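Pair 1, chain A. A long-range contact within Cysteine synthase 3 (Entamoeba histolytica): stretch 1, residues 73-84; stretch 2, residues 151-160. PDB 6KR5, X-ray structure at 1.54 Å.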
# COMPACT_ATOMS: atom_id res chain seq x y z
N GLY A 73 11.95 -0.10 -29.31
CA GLY A 73 11.22 0.46 -30.44
C GLY A 73 9.94 -0.25 -30.77
O GLY A 73 9.31 0.08 -31.79
N ARG A 74 9.51 -1.22 -29.96
CA ARG A 74 8.24 -1.88 -30.20
C ARG A 74 7.06 -1.02 -29.79
O ARG A 74 5.94 -1.23 -30.29
CB ARG A 74 8.18 -3.22 -29.47
CG ARG A 74 8.98 -4.30 -30.18
CD ARG A 74 8.97 -5.61 -29.40
NE ARG A 74 9.83 -5.54 -28.22
CZ ARG A 74 9.40 -5.73 -26.98
NH1 ARG A 74 8.12 -6.01 -26.74
NH2 ARG A 74 10.25 -5.65 -25.98
N LEU A 75 7.28 -0.06 -28.89
CA LEU A 75 6.31 0.96 -28.53
C LEU A 75 6.91 2.30 -28.91
O LEU A 75 8.02 2.63 -28.47
CB LEU A 75 6.00 0.89 -27.03
CG LEU A 75 4.87 1.74 -26.46
CD1 LEU A 75 3.56 1.52 -27.19
CD2 LEU A 75 4.71 1.46 -24.97
N LYS A 76 6.21 3.04 -29.76
CA LYS A 76 6.67 4.31 -30.31
C LYS A 76 5.58 5.36 -30.14
O LYS A 76 4.39 5.02 -30.08
CB LYS A 76 7.03 4.18 -31.80
CG LYS A 76 8.44 3.67 -32.05
CD LYS A 76 8.63 3.17 -33.48
CE LYS A 76 7.68 2.03 -33.81
NZ LYS A 76 8.29 1.07 -34.77
N PRO A 77 5.94 6.64 -30.07
CA PRO A 77 4.93 7.69 -29.95
C PRO A 77 3.85 7.56 -31.03
O PRO A 77 4.13 7.24 -32.19
CB PRO A 77 5.74 8.98 -30.12
CG PRO A 77 7.09 8.62 -29.60
CD PRO A 77 7.31 7.18 -29.98
N GLY A 78 2.61 7.78 -30.61
CA GLY A 78 1.46 7.53 -31.44
C GLY A 78 0.78 6.20 -31.18
O GLY A 78 -0.42 6.06 -31.47
N MET A 79 1.51 5.24 -30.62
CA MET A 79 0.95 3.94 -30.31
C MET A 79 0.31 3.93 -28.92
O MET A 79 0.57 4.80 -28.08
CB MET A 79 2.03 2.86 -30.38
CG MET A 79 2.56 2.62 -31.78
SD MET A 79 3.81 1.32 -31.81
CE MET A 79 2.85 -0.12 -31.40
N GLU A 80 -0.53 2.94 -28.69
CA GLU A 80 -1.23 2.78 -27.42
C GLU A 80 -1.06 1.36 -26.92
O GLU A 80 -1.01 0.42 -27.71
CB GLU A 80 -2.72 3.12 -27.56
CG GLU A 80 -2.94 4.50 -28.18
CD GLU A 80 -4.39 4.90 -28.26
OE1 GLU A 80 -5.26 4.19 -27.70
OE2 GLU A 80 -4.68 5.95 -28.88
N ILE A 81 -0.97 1.21 -25.60
CA ILE A 81 -0.88 -0.10 -24.97
C ILE A 81 -2.27 -0.70 -24.86
O ILE A 81 -3.26 0.02 -24.67
CB ILE A 81 -0.21 0.05 -23.59
CG1 ILE A 81 1.21 0.62 -23.73
CG2 ILE A 81 -0.17 -1.29 -22.85
CD1 ILE A 81 1.59 1.62 -22.65
N ILE A 82 -2.39 -2.02 -25.00
CA ILE A 82 -3.66 -2.69 -24.76
C ILE A 82 -3.42 -4.00 -24.02
O ILE A 82 -2.41 -4.68 -24.23
CB ILE A 82 -4.46 -2.92 -26.07
CG1 ILE A 82 -5.87 -3.41 -25.75
CG2 ILE A 82 -3.73 -3.87 -27.02
CD1 ILE A 82 -6.78 -3.51 -26.96
N GLU A 83 -4.35 -4.35 -23.14
CA GLU A 83 -4.34 -5.63 -22.45
C GLU A 83 -5.77 -5.98 -22.06
O GLU A 83 -6.60 -5.09 -21.86
CB GLU A 83 -3.42 -5.61 -21.22
CG GLU A 83 -3.34 -6.94 -20.46
CD GLU A 83 -2.77 -8.07 -21.30
OE1 GLU A 83 -3.50 -8.61 -22.17
OE2 GLU A 83 -1.60 -8.42 -21.08
N ALA A 84 -6.07 -7.28 -22.01
CA ALA A 84 -7.33 -7.79 -21.50
C ALA A 84 -7.07 -8.27 -20.08
O ALA A 84 -6.42 -9.30 -19.88
CB ALA A 84 -7.88 -8.92 -22.38
N PRO A 151 -4.03 -2.97 -36.02
CA PRO A 151 -2.87 -3.88 -35.99
C PRO A 151 -1.55 -3.17 -35.73
O PRO A 151 -0.66 -3.78 -35.13
CB PRO A 151 -2.91 -4.52 -37.38
CG PRO A 151 -3.59 -3.51 -38.24
CD PRO A 151 -4.59 -2.81 -37.37
N ASN A 152 -1.40 -1.91 -36.15
CA ASN A 152 -0.15 -1.18 -35.95
C ASN A 152 -0.22 -0.18 -34.81
O ASN A 152 0.83 0.18 -34.26
CB ASN A 152 0.24 -0.45 -37.23
CG ASN A 152 0.23 -1.35 -38.44
OD1 ASN A 152 0.82 -2.43 -38.42
ND2 ASN A 152 -0.46 -0.92 -39.50
N LYS A 153 -1.41 0.27 -34.43
CA LYS A 153 -1.52 1.29 -33.40
C LYS A 153 -1.38 0.70 -32.00
O LYS A 153 -0.86 1.38 -31.10
CB LYS A 153 -2.85 2.01 -33.53
CG LYS A 153 -3.07 3.12 -32.52
CD LYS A 153 -4.53 3.58 -32.56
CE LYS A 153 -4.67 5.01 -32.10
NZ LYS A 153 -5.95 5.61 -32.56
N TYR A 154 -1.81 -0.53 -31.79
CA TYR A 154 -1.83 -1.10 -30.45
C TYR A 154 -0.60 -1.96 -30.19
O TYR A 154 -0.21 -2.79 -31.02
CB TYR A 154 -3.09 -1.92 -30.21
CG TYR A 154 -4.36 -1.11 -30.05
CD1 TYR A 154 -4.32 0.25 -29.83
CD2 TYR A 154 -5.61 -1.73 -30.12
CE1 TYR A 154 -5.48 0.99 -29.68
CE2 TYR A 154 -6.77 -1.00 -29.96
CZ TYR A 154 -6.71 0.36 -29.75
OH TYR A 154 -7.86 1.08 -29.60
N PHE A 155 -0.01 -1.78 -29.01
CA PHE A 155 1.02 -2.67 -28.51
C PHE A 155 0.38 -3.60 -27.49
O PHE A 155 -0.10 -3.13 -26.45
CB PHE A 155 2.16 -1.89 -27.87
CG PHE A 155 3.13 -2.76 -27.13
CD1 PHE A 155 4.12 -3.45 -27.81
CD2 PHE A 155 3.05 -2.90 -25.75
CE1 PHE A 155 5.02 -4.26 -27.12
CE2 PHE A 155 3.94 -3.71 -25.07
CZ PHE A 155 4.91 -4.39 -25.76
N PRO A 156 0.33 -4.91 -27.74
CA PRO A 156 -0.30 -5.83 -26.78
C PRO A 156 0.67 -6.20 -25.67
O PRO A 156 1.81 -6.62 -25.92
CB PRO A 156 -0.65 -7.05 -27.65
CG PRO A 156 0.34 -7.02 -28.75
CD PRO A 156 0.72 -5.57 -29.00
N ALA A 157 0.22 -6.05 -24.42
CA ALA A 157 1.11 -6.37 -23.31
C ALA A 157 1.43 -7.86 -23.25
O ALA A 157 2.51 -8.24 -22.81
CB ALA A 157 0.51 -5.92 -21.98
N ASN A 158 0.50 -8.72 -23.69
CA ASN A 158 0.68 -10.17 -23.71
C ASN A 158 1.21 -10.71 -22.38
O ASN A 158 2.23 -11.39 -22.30
CB ASN A 158 1.62 -10.56 -24.85
CG ASN A 158 1.75 -12.05 -25.00
OD1 ASN A 158 0.85 -12.80 -24.63
ND2 ASN A 158 2.89 -12.50 -25.54
N GLN A 159 0.46 -10.42 -21.30
CA GLN A 159 0.97 -10.72 -19.96
C GLN A 159 1.31 -12.20 -19.76
O GLN A 159 2.21 -12.52 -18.98
CB GLN A 159 -0.03 -10.26 -18.91
CG GLN A 159 -1.34 -11.01 -18.90
CD GLN A 159 -2.16 -10.66 -17.68
OE1 GLN A 159 -1.61 -10.50 -16.59
NE2 GLN A 159 -3.47 -10.54 -17.86
N PHE A 160 0.63 -13.11 -20.44
CA PHE A 160 0.88 -14.53 -20.18
C PHE A 160 2.04 -15.10 -20.98
O PHE A 160 2.44 -16.25 -20.72
CB PHE A 160 -0.39 -15.35 -20.44
CG PHE A 160 -1.50 -15.07 -19.47
CD1 PHE A 160 -1.44 -15.58 -18.18
CD2 PHE A 160 -2.59 -14.30 -19.83
CE1 PHE A 160 -2.46 -15.32 -17.27
CE2 PHE A 160 -3.61 -14.05 -18.93
CZ PHE A 160 -3.54 -14.55 -17.65
O HOH W 1 -6.73 6.96 -30.38
O HOH W 2 -7.68 3.75 -29.35
O HOH W 3 -2.18 -8.65 -24.68
O HOH W 4 -4.76 -11.32 -20.14

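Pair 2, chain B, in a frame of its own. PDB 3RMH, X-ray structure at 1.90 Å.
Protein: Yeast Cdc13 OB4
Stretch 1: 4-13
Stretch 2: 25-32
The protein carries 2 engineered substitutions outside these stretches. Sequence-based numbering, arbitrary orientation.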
# COMPACT_ATOMS: atom_id res chain seq x y z
N ASP B 4 8.69 -21.25 5.56
CA ASP B 4 8.06 -22.56 5.58
C ASP B 4 6.54 -22.42 5.61
O ASP B 4 5.97 -22.03 6.62
CB ASP B 4 8.54 -23.39 6.77
CG ASP B 4 8.06 -24.83 6.70
OD1 ASP B 4 7.84 -25.32 5.58
OD2 ASP B 4 7.91 -25.46 7.77
N ILE B 5 5.91 -22.75 4.49
CA ILE B 5 4.46 -22.68 4.38
C ILE B 5 3.87 -24.06 4.11
O ILE B 5 2.70 -24.20 3.74
CB ILE B 5 4.05 -21.76 3.23
CG1 ILE B 5 4.65 -22.28 1.92
CG2 ILE B 5 4.51 -20.34 3.51
CD1 ILE B 5 3.87 -21.87 0.69
N THR B 6 4.70 -25.09 4.30
CA THR B 6 4.28 -26.46 4.07
C THR B 6 3.22 -26.89 5.08
O THR B 6 2.41 -27.77 4.80
CB THR B 6 5.48 -27.43 4.14
OG1 THR B 6 6.13 -27.31 5.41
CG2 THR B 6 6.47 -27.11 3.03
N GLN B 7 3.23 -26.26 6.25
CA GLN B 7 2.26 -26.58 7.27
C GLN B 7 0.89 -25.95 6.97
O GLN B 7 -0.14 -26.49 7.36
CB GLN B 7 2.75 -26.10 8.64
CG GLN B 7 3.97 -26.85 9.16
CD GLN B 7 4.48 -26.30 10.48
OE1 GLN B 7 4.25 -25.14 10.80
NE2 GLN B 7 5.16 -27.15 11.24
N TYR B 8 0.89 -24.84 6.24
CA TYR B 8 -0.31 -24.02 6.06
C TYR B 8 -1.50 -24.75 5.44
O TYR B 8 -1.35 -25.53 4.49
CB TYR B 8 0.01 -22.76 5.23
CG TYR B 8 0.88 -21.74 5.95
CD1 TYR B 8 0.77 -20.39 5.66
CD2 TYR B 8 1.81 -22.14 6.90
CE1 TYR B 8 1.55 -19.45 6.31
CE2 TYR B 8 2.61 -21.20 7.56
CZ TYR B 8 2.47 -19.86 7.26
OH TYR B 8 3.24 -18.91 7.88
N GLU B 9 -2.70 -24.48 5.95
CA GLU B 9 -3.90 -24.99 5.30
C GLU B 9 -4.40 -24.02 4.23
O GLU B 9 -4.41 -22.80 4.41
CB GLU B 9 -5.01 -25.33 6.30
CG GLU B 9 -5.24 -24.32 7.38
CD GLU B 9 -6.45 -24.68 8.22
OE1 GLU B 9 -7.20 -25.59 7.80
OE2 GLU B 9 -6.66 -24.06 9.28
N VAL B 10 -4.83 -24.59 3.12
CA VAL B 10 -5.28 -23.81 1.98
C VAL B 10 -6.77 -23.55 2.11
O VAL B 10 -7.56 -24.49 2.26
CB VAL B 10 -5.02 -24.57 0.68
CG1 VAL B 10 -5.49 -23.75 -0.51
CG2 VAL B 10 -3.53 -24.89 0.56
N VAL B 11 -7.16 -22.28 2.06
CA VAL B 11 -8.56 -21.93 2.23
C VAL B 11 -9.05 -21.09 1.07
O VAL B 11 -8.24 -20.50 0.34
CB VAL B 11 -8.81 -21.19 3.57
CG1 VAL B 11 -8.38 -22.07 4.73
CG2 VAL B 11 -8.09 -19.85 3.59
N GLU B 12 -10.37 -21.03 0.90
CA GLU B 12 -10.98 -20.32 -0.22
C GLU B 12 -11.57 -18.97 0.18
O GLU B 12 -12.17 -18.29 -0.65
CB GLU B 12 -12.07 -21.19 -0.87
CG GLU B 12 -11.62 -22.60 -1.20
CD GLU B 12 -11.37 -22.81 -2.68
OE1 GLU B 12 -11.97 -23.75 -3.25
OE2 GLU B 12 -10.58 -22.04 -3.27
N ASP B 13 -11.39 -18.59 1.44
CA ASP B 13 -11.75 -17.24 1.89
C ASP B 13 -11.08 -16.22 0.98
O ASP B 13 -9.91 -16.38 0.60
CB ASP B 13 -11.29 -17.01 3.33
CG ASP B 13 -11.99 -17.92 4.31
OD1 ASP B 13 -12.97 -17.48 4.95
OD2 ASP B 13 -11.55 -19.08 4.46
N LEU B 25 -0.45 -13.14 12.28
CA LEU B 25 -0.04 -14.08 11.25
C LEU B 25 -0.88 -15.33 11.35
O LEU B 25 -0.88 -16.00 12.38
CB LEU B 25 1.43 -14.45 11.42
CG LEU B 25 2.43 -13.32 11.19
CD1 LEU B 25 3.83 -13.89 11.19
CD2 LEU B 25 2.12 -12.63 9.87
N THR B 26 -1.62 -15.64 10.29
CA THR B 26 -2.33 -16.90 10.24
C THR B 26 -1.45 -17.87 9.48
O THR B 26 -0.53 -17.48 8.75
CB THR B 26 -3.72 -16.79 9.55
OG1 THR B 26 -3.57 -16.56 8.13
CG2 THR B 26 -4.55 -15.68 10.18
N PRO B 27 -1.74 -19.15 9.67
CA PRO B 27 -1.03 -20.22 9.00
C PRO B 27 -1.91 -20.73 7.89
O PRO B 27 -2.17 -21.93 7.79
CB PRO B 27 -0.72 -21.32 9.98
N LYS B 28 -2.39 -19.81 7.05
CA LYS B 28 -3.29 -20.16 5.96
C LYS B 28 -2.81 -19.58 4.64
O LYS B 28 -2.13 -18.56 4.59
CB LYS B 28 -4.72 -19.67 6.26
CG LYS B 28 -5.46 -20.47 7.32
CD LYS B 28 -6.78 -19.81 7.67
CE LYS B 28 -7.60 -20.65 8.66
NZ LYS B 28 -6.95 -20.75 10.01
N ILE B 29 -3.18 -20.27 3.57
CA ILE B 29 -2.94 -19.80 2.22
C ILE B 29 -4.32 -19.57 1.64
O ILE B 29 -5.18 -20.45 1.70
CB ILE B 29 -2.20 -20.86 1.40
CG1 ILE B 29 -0.78 -21.02 1.95
CG2 ILE B 29 -2.14 -20.46 -0.08
CD1 ILE B 29 -0.12 -22.34 1.54
N TYR B 30 -4.52 -18.37 1.10
CA TYR B 30 -5.82 -17.96 0.61
C TYR B 30 -5.79 -17.97 -0.90
O TYR B 30 -4.92 -17.35 -1.52
CB TYR B 30 -6.14 -16.56 1.11
CG TYR B 30 -6.12 -16.48 2.61
CD1 TYR B 30 -4.91 -16.32 3.29
CD2 TYR B 30 -7.28 -16.59 3.36
CE1 TYR B 30 -4.87 -16.26 4.68
CE2 TYR B 30 -7.25 -16.52 4.75
CZ TYR B 30 -6.04 -16.36 5.39
OH TYR B 30 -6.00 -16.30 6.77
N VAL B 31 -6.74 -18.68 -1.49
CA VAL B 31 -6.82 -18.75 -2.93
C VAL B 31 -7.71 -17.61 -3.38
O VAL B 31 -8.85 -17.49 -2.95
CB VAL B 31 -7.39 -20.10 -3.39
CG1 VAL B 31 -7.45 -20.16 -4.92
CG2 VAL B 31 -6.54 -21.24 -2.82
N LEU B 32 -7.18 -16.76 -4.25
CA LEU B 32 -7.92 -15.61 -4.72
C LEU B 32 -8.07 -15.65 -6.23
O LEU B 32 -7.12 -15.97 -6.93
CB LEU B 32 -7.17 -14.33 -4.37
CG LEU B 32 -6.82 -14.12 -2.90
CD1 LEU B 32 -6.03 -12.85 -2.75
CD2 LEU B 32 -8.10 -14.09 -2.07
O HOH W 5 2.54 -16.55 7.95

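Both pairs set two short parallel strands side by side, each entered from a turn or loop, and the backbones of 14 central residues superpose with an RMSD of 0.9 Å. The rule of the ladder is the same: one strand spends its N-H and C=O groups on residues of the partner two apart. In pair 1, E80(A) N donates to K153(A) O (2.9 Å), F155(A) N to E80(A) O (2.7 Å), I82(A) N to F155(A) O (2.9 Å) and A157(A) N to I82(A) O (3.0 Å). Pair 2 repeats all four at matched positions: E9(B) N to P27(B) O (3.2 Å), I29(B) N to E9(B) O (2.9 Å), V11(B) N to I29(B) O (2.7 Å) and V31(B) N to V11(B) O (3.0 Å). Because the first acceptor is a carbonyl, lysine and proline can both hold that position.

M79(A) matches Y8(B), at the entrance to the ladder. The methionine reaches across with its tip, CE lying 4.0 Å from F155(A) CB. The tyrosine instead lays its ring against the backbone: P27(B) CA sits 3.7 Å from the centroid of the Y8(B) ring, over the face, while Y8(B) CB meets I29(B) CD1 at 3.7 Å.

F155(A) and I29(B) share a position and bury the most surface in their pairs. The larger F155(A) packs its CB against L75(A) CD1 (3.7 Å) and brings its ring edge to R74(A), NH1 to CE1 being 3.6 Å. I29(B) does its work with a branched aliphatic chain, its CD1 reaching I5(B) CD1 at 4.1 Å.

The opposite sheet face carries glutamate in both, E80(A) and E9(B), yet the lysine comes from different positions. K28(B), the bridge partner of E9(B), puts NZ 3.4 Å from E9(B) OE2, a salt bridge with a weak hydrogen bond. In pair 1 that position is Y154(A), and the lysine is K153(A), whose NZ makes a long salt bridge to E80(A) OE2 (3.9 Å), reinforced by a water bonded to both. A second water links E80(A) OE1 to Y154(A) OH. Farther along this face, I82(A) CG2 packs on Y154(A) CB (3.8 Å), whereas V11(B) CG2 packs on Y30(B) CD2 (3.4 Å).

At the exit both pairs again have glutamate. E83(A) OE2 accepts from Q159(A) N (2.9 Å), tying down the chain beyond A157(A). The CA-to-CB bond of E12(B) points away, yet its OE2 comes back to 3.7 Å from V31(B) CB. The backbone fixes the register, and the side chains settle the rest locally.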